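Side-chain contacts in Poly(A) ribonuclease POP2 (Saccharomyces cerevisiae, PDB 1UOC), which probably acts as a catalytic subunit of the CCR4-NOT mRNA deadenylase, its RNase D domain, described here, degrading RNA from the 3' end with a preference for poly(A): residues 84-89 with 257-262; 90-95 with 250-255. All blocks are in the same frame, centred on the assembly; numbering follows the deposited sequence.

Interaction 1 of 2, residues 84-89 with 257-262; sequences SLSDAN and SFCQLS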
loop_
_atom_site.group_PDB
_atom_site.type_symbol
_atom_site.label_atom_id
_atom_site.label_comp_id
_atom_site.label_asym_id
_atom_site.label_seq_id
_atom_site.Cartn_x
_atom_site.Cartn_y
_atom_site.Cartn_z
ATOM N N SER A 84 3.932 4.441 4.024
ATOM C CA SER A 84 3.738 5.668 4.767
ATOM C C SER A 84 3.344 5.262 6.185
ATOM O O SER A 84 2.609 4.284 6.374
ATOM C CB SER A 84 2.634 6.510 4.124
ATOM O OG SER A 84 2.736 7.858 4.541
ATOM N N LEU A 85 3.846 6.004 7.171
ATOM C CA LEU A 85 3.549 5.718 8.571
ATOM C C LEU A 85 2.902 6.889 9.293
ATOM O O LEU A 85 3.213 8.054 9.010
ATOM C CB LEU A 85 4.842 5.359 9.304
ATOM C CG LEU A 85 5.294 3.905 9.359
ATOM C CD1 LEU A 85 5.327 3.319 7.970
ATOM C CD2 LEU A 85 6.681 3.857 9.998
ATOM N N SER A 86 2.011 6.578 10.225
ATOM C CA SER A 86 1.351 7.584 11.050
ATOM C C SER A 86 0.680 6.857 12.210
ATOM O O SER A 86 0.626 5.623 12.224
ATOM C CB SER A 86 0.288 8.350 10.265
ATOM O OG SER A 86 -0.927 7.606 10.222
ATOM N N ASP A 87 0.176 7.611 13.185
ATOM C CA ASP A 87 -0.529 6.997 14.304
ATOM C C ASP A 87 -1.989 6.880 13.866
ATOM O O ASP A 87 -2.322 7.222 12.729
ATOM C CB ASP A 87 -0.372 7.841 15.592
ATOM C CG ASP A 87 -1.082 9.197 15.529
ATOM O OD1 ASP A 87 -0.846 10.008 16.451
ATOM O OD2 ASP A 87 -1.871 9.460 14.592
ATOM N N ALA A 88 -2.857 6.409 14.751
ATOM C CA ALA A 88 -4.263 6.222 14.408
ATOM C C ALA A 88 -4.988 7.503 13.997
ATOM O O ALA A 88 -5.944 7.457 13.227
ATOM C CB ALA A 88 -5.004 5.550 15.583
ATOM N N ASN A 89 -4.530 8.644 14.494
ATOM C CA ASN A 89 -5.182 9.907 14.165
ATOM C C ASN A 89 -4.549 10.637 13.002
ATOM O O ASN A 89 -4.868 11.800 12.752
ATOM C CB ASN A 89 -5.201 10.820 15.385
ATOM C CG ASN A 89 -6.092 10.288 16.486
ATOM O OD1 ASN A 89 -5.635 10.042 17.601
ATOM N ND2 ASN A 89 -7.374 10.105 16.178
ATOM N N SER A 257 -6.105 9.665 3.821
ATOM C CA SER A 257 -7.519 9.436 3.599
ATOM C C SER A 257 -8.100 8.490 4.640
ATOM O O SER A 257 -9.171 8.747 5.178
ATOM C CB SER A 257 -7.751 8.887 2.186
ATOM O OG SER A 257 -7.405 9.859 1.211
ATOM N N PHE A 258 -7.396 7.404 4.937
ATOM C CA PHE A 258 -7.891 6.460 5.930
ATOM C C PHE A 258 -8.103 7.128 7.282
ATOM O O PHE A 258 -9.163 7.013 7.887
ATOM C CB PHE A 258 -6.912 5.296 6.127
ATOM C CG PHE A 258 -7.360 4.323 7.159
ATOM C CD1 PHE A 258 -8.314 3.357 6.852
ATOM C CD2 PHE A 258 -6.895 4.418 8.468
ATOM C CE1 PHE A 258 -8.809 2.501 7.842
ATOM C CE2 PHE A 258 -7.381 3.572 9.464
ATOM C CZ PHE A 258 -8.344 2.608 9.148
ATOM N N CYS A 259 -7.073 7.808 7.766
ATOM C CA CYS A 259 -7.152 8.452 9.059
ATOM C C CYS A 259 -8.178 9.592 9.135
ATOM O O CYS A 259 -8.789 9.805 10.182
ATOM C CB CYS A 259 -5.757 8.933 9.465
ATOM S SG CYS A 259 -4.601 7.575 9.764
ATOM N N GLN A 260 -8.367 10.317 8.038
ATOM C CA GLN A 260 -9.329 11.410 8.026
ATOM C C GLN A 260 -10.745 10.852 7.926
ATOM O O GLN A 260 -11.636 11.258 8.677
ATOM C CB GLN A 260 -9.061 12.348 6.854
ATOM C CG GLN A 260 -9.951 13.573 6.869
ATOM C CD GLN A 260 -9.519 14.595 7.910
ATOM O OE1 GLN A 260 -9.043 14.243 8.994
ATOM N NE2 GLN A 260 -9.691 15.872 7.587
ATOM N N LEU A 261 -10.952 9.925 6.992
ATOM C CA LEU A 261 -12.268 9.315 6.832
ATOM C C LEU A 261 -12.669 8.687 8.163
ATOM O O LEU A 261 -13.809 8.809 8.606
ATOM C CB LEU A 261 -12.241 8.235 5.742
ATOM C CG LEU A 261 -13.570 7.526 5.429
ATOM C CD1 LEU A 261 -14.605 8.543 4.953
ATOM C CD2 LEU A 261 -13.349 6.461 4.359
ATOM N N SER A 262 -11.708 8.027 8.799
ATOM C CA SER A 262 -11.931 7.370 10.078
ATOM C C SER A 262 -12.302 8.375 11.165
ATOM O O SER A 262 -13.200 8.128 11.964
ATOM C CB SER A 262 -10.670 6.599 10.489
ATOM O OG SER A 262 -10.823 6.005 11.763
#
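The hydroxyl of S86 donates from OG to D87 O over 2.9 Å, meeting one lone pair in the carbonyl plane at a C=O...donor angle of 135°. The same OG faces the thiol of C259, with OG and SG 3.7 Å apart. S86 can serve both because its chi1 of 82° sets OG between the backbone N and the carbonyl carbon, turned forward along its own chain to the carbonyl of the following residue. Around the sulfur the turn supplies two carbonyl oxygens as well: D87 O lies 3.8 Å from C259 SG, and A88 O 3.7 Å from it, both van der Waals neighbours. This is where the central antiparallel strand 77-86 of the RNase H-like DEDD nuclease fold runs out into a turn, packed against helix 247-264. An alanine in place of S86 would probably deprive D87 O of its side-chain donor and open a gap beside the C259 thiol. Farther along, C259 CB rests 4.1 Å from N89 C, and here the two backbones come nearest, CA to CA 5.7 Å. D87 braces the turn, its OD2 accepting from N91 N and, weakly, from N89 N.

Interaction 2 of 2, residues 90-95 with 250-255; sequences GNKPDN and QSLLML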
loop_
_atom_site.group_PDB
_atom_site.type_symbol
_atom_site.label_atom_id
_atom_site.label_comp_id
_atom_site.label_asym_id
_atom_site.label_seq_id
_atom_site.Cartn_x
_atom_site.Cartn_y
_atom_site.Cartn_z
ATOM N N GLY A 90 -3.644 9.962 12.299
ATOM C CA GLY A 90 -3.003 10.576 11.149
ATOM C C GLY A 90 -1.844 11.506 11.456
ATOM O O GLY A 90 -1.345 12.186 10.557
ATOM N N ASN A 91 -1.418 11.553 12.717
ATOM C CA ASN A 91 -0.291 12.390 13.102
ATOM C C ASN A 91 0.975 11.730 12.584
ATOM O O ASN A 91 1.056 10.499 12.512
ATOM C CB ASN A 91 -0.192 12.503 14.620
ATOM C CG ASN A 91 -1.415 13.133 15.235
ATOM O OD1 ASN A 91 -1.830 12.749 16.331
ATOM N ND2 ASN A 91 -1.996 14.117 14.548
ATOM N N LYS A 92 1.960 12.556 12.236
ATOM C CA LYS A 92 3.234 12.080 11.726
ATOM C C LYS A 92 4.363 12.850 12.406
ATOM O O LYS A 92 4.137 13.916 12.981
ATOM C CB LYS A 92 3.288 12.289 10.211
ATOM C CG LYS A 92 2.306 11.407 9.412
ATOM C CD LYS A 92 2.289 11.815 7.921
ATOM C CE LYS A 92 1.886 10.665 6.992
ATOM N NZ LYS A 92 2.965 9.629 6.823
ATOM N N PRO A 93 5.589 12.307 12.385
ATOM C CA PRO A 93 6.707 13.009 13.017
ATOM C C PRO A 93 6.931 14.378 12.379
ATOM O O PRO A 93 6.872 14.506 11.156
ATOM C CB PRO A 93 7.880 12.052 12.801
ATOM C CG PRO A 93 7.452 11.216 11.615
ATOM C CD PRO A 93 6.010 10.987 11.895
ATOM N N ASP A 94 7.175 15.400 13.206
ATOM C CA ASP A 94 7.384 16.761 12.706
ATOM C C ASP A 94 8.732 16.950 12.014
ATOM O O ASP A 94 8.923 17.888 11.242
ATOM C CB ASP A 94 7.228 17.785 13.841
ATOM C CG ASP A 94 5.798 17.852 14.385
ATOM O OD1 ASP A 94 4.845 17.824 13.574
ATOM O OD2 ASP A 94 5.631 17.950 15.622
ATOM N N ASN A 95 9.662 16.050 12.292
ATOM C CA ASN A 95 10.976 16.096 11.675
ATOM C C ASN A 95 11.265 14.793 10.950
ATOM O O ASN A 95 10.890 13.721 11.415
ATOM C CB ASN A 95 12.065 16.326 12.723
ATOM C CG ASN A 95 12.353 17.792 12.949
ATOM O OD1 ASN A 95 13.497 18.175 13.199
ATOM N ND2 ASN A 95 11.319 18.627 12.868
ATOM N N GLN A 250 1.127 7.920 -3.404
ATOM C CA GLN A 250 -0.092 7.126 -3.324
ATOM C C GLN A 250 -0.254 6.488 -1.946
ATOM O O GLN A 250 -1.352 6.475 -1.397
ATOM C CB GLN A 250 -0.092 6.029 -4.397
ATOM C CG GLN A 250 -0.420 6.510 -5.808
ATOM C CD GLN A 250 -1.877 6.917 -5.958
ATOM O OE1 GLN A 250 -2.781 6.080 -5.872
ATOM N NE2 GLN A 250 -2.116 8.211 -6.172
ATOM N N SER A 251 0.825 5.950 -1.388
ATOM C CA SER A 251 0.717 5.327 -0.072
ATOM C C SER A 251 0.377 6.439 0.904
ATOM O O SER A 251 -0.432 6.265 1.807
ATOM C CB SER A 251 2.024 4.615 0.334
ATOM O OG SER A 251 3.096 5.534 0.553
ATOM N N LEU A 252 0.982 7.603 0.691
ATOM C CA LEU A 252 0.724 8.758 1.533
ATOM C C LEU A 252 -0.749 9.206 1.469
ATOM O O LEU A 252 -1.378 9.450 2.499
ATOM C CB LEU A 252 1.649 9.915 1.127
ATOM C CG LEU A 252 1.330 11.284 1.746
ATOM C CD1 LEU A 252 1.309 11.202 3.276
ATOM C CD2 LEU A 252 2.368 12.293 1.262
ATOM N N LEU A 253 -1.294 9.303 0.261
ATOM C CA LEU A 253 -2.679 9.736 0.071
ATOM C C LEU A 253 -3.634 8.763 0.739
ATOM O O LEU A 253 -4.633 9.155 1.349
ATOM C CB LEU A 253 -3.008 9.832 -1.434
ATOM C CG LEU A 253 -4.353 10.472 -1.820
ATOM C CD1 LEU A 253 -4.458 11.858 -1.199
ATOM C CD2 LEU A 253 -4.480 10.570 -3.346
ATOM N N MET A 254 -3.310 7.487 0.596
ATOM C CA MET A 254 -4.076 6.381 1.152
ATOM C C MET A 254 -4.199 6.522 2.663
ATOM O O MET A 254 -5.298 6.514 3.212
ATOM C CB MET A 254 -3.343 5.084 0.813
ATOM C CG MET A 254 -4.162 3.821 0.826
ATOM S SD MET A 254 -3.121 2.401 0.412
ATOM C CE MET A 254 -2.602 2.870 -1.234
ATOM N N LEU A 255 -3.060 6.651 3.339
ATOM C CA LEU A 255 -3.035 6.783 4.800
ATOM C C LEU A 255 -3.747 8.052 5.311
ATOM O O LEU A 255 -4.456 8.022 6.317
ATOM C CB LEU A 255 -1.582 6.782 5.282
ATOM C CG LEU A 255 -1.356 6.765 6.786
ATOM C CD1 LEU A 255 -1.936 5.463 7.358
ATOM C CD2 LEU A 255 0.132 6.886 7.097
#
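K92 pushes the end of its side chain against two leucines of helix 247-264, with CE 3.8 Å from L252 CD1 and NZ 4.0 Å from L255 CD2. It comes from the long loop of the β-hairpin that joins strands 77-86 and 99-103 of the nuclease sheet. The lysine lies slantwise over L252, whereas it and L255 meet tip to tip. Its chain runs extended to CE, which reaches the helix, and the bend at chi4 (-74°) turns NZ back to the hairpin. L252 and L255, nearly one turn apart on the helix, extend to meet it; in each, CG stands opposite the backbone N.

NZ is buried but well supplied: it is hydrogen-bonded to L85 O, S84 OG and S98 OG. These are neutral oxygens, so any charge on the amine is probably stabilised by their dipoles, with the leucines giving a nonpolar wall. One shell farther out, T99 OG1 pairs with S84 OG, and Y13 OH accepts from K92 N. Within the loop, G90 has a phi of 81°, where a CB would jam against N89 O.

Along the helix, Q250 is a predicted ligand of the catalytic metal, and the L252 side chain lies about 8 Å from that of S44, another predicted ligand. Behind the leucines, S251 O takes a bond from L255 N at 3.1 Å and also pairs with S42 OG.

From the N terminus, the end of strand 77-86 and the turn after it form 84-89, which continues directly into 90-95; the chain then travels through strand 99-103 and most of the remaining fold before returning as helix 247-264. There 250-255 comes first and 257-262 second, so interaction 2 is nested inside the loop closed by interaction 1. Their centres lie 7 Å apart, and together they fasten the hairpin end of the sheet to two successive parts of one helix. They also touch directly: the lysine of interaction 2 reaches back to the strand of interaction 1, and S86 OG packs 3.4 Å from L255 CD2, placing L255 beside residues of both contacts.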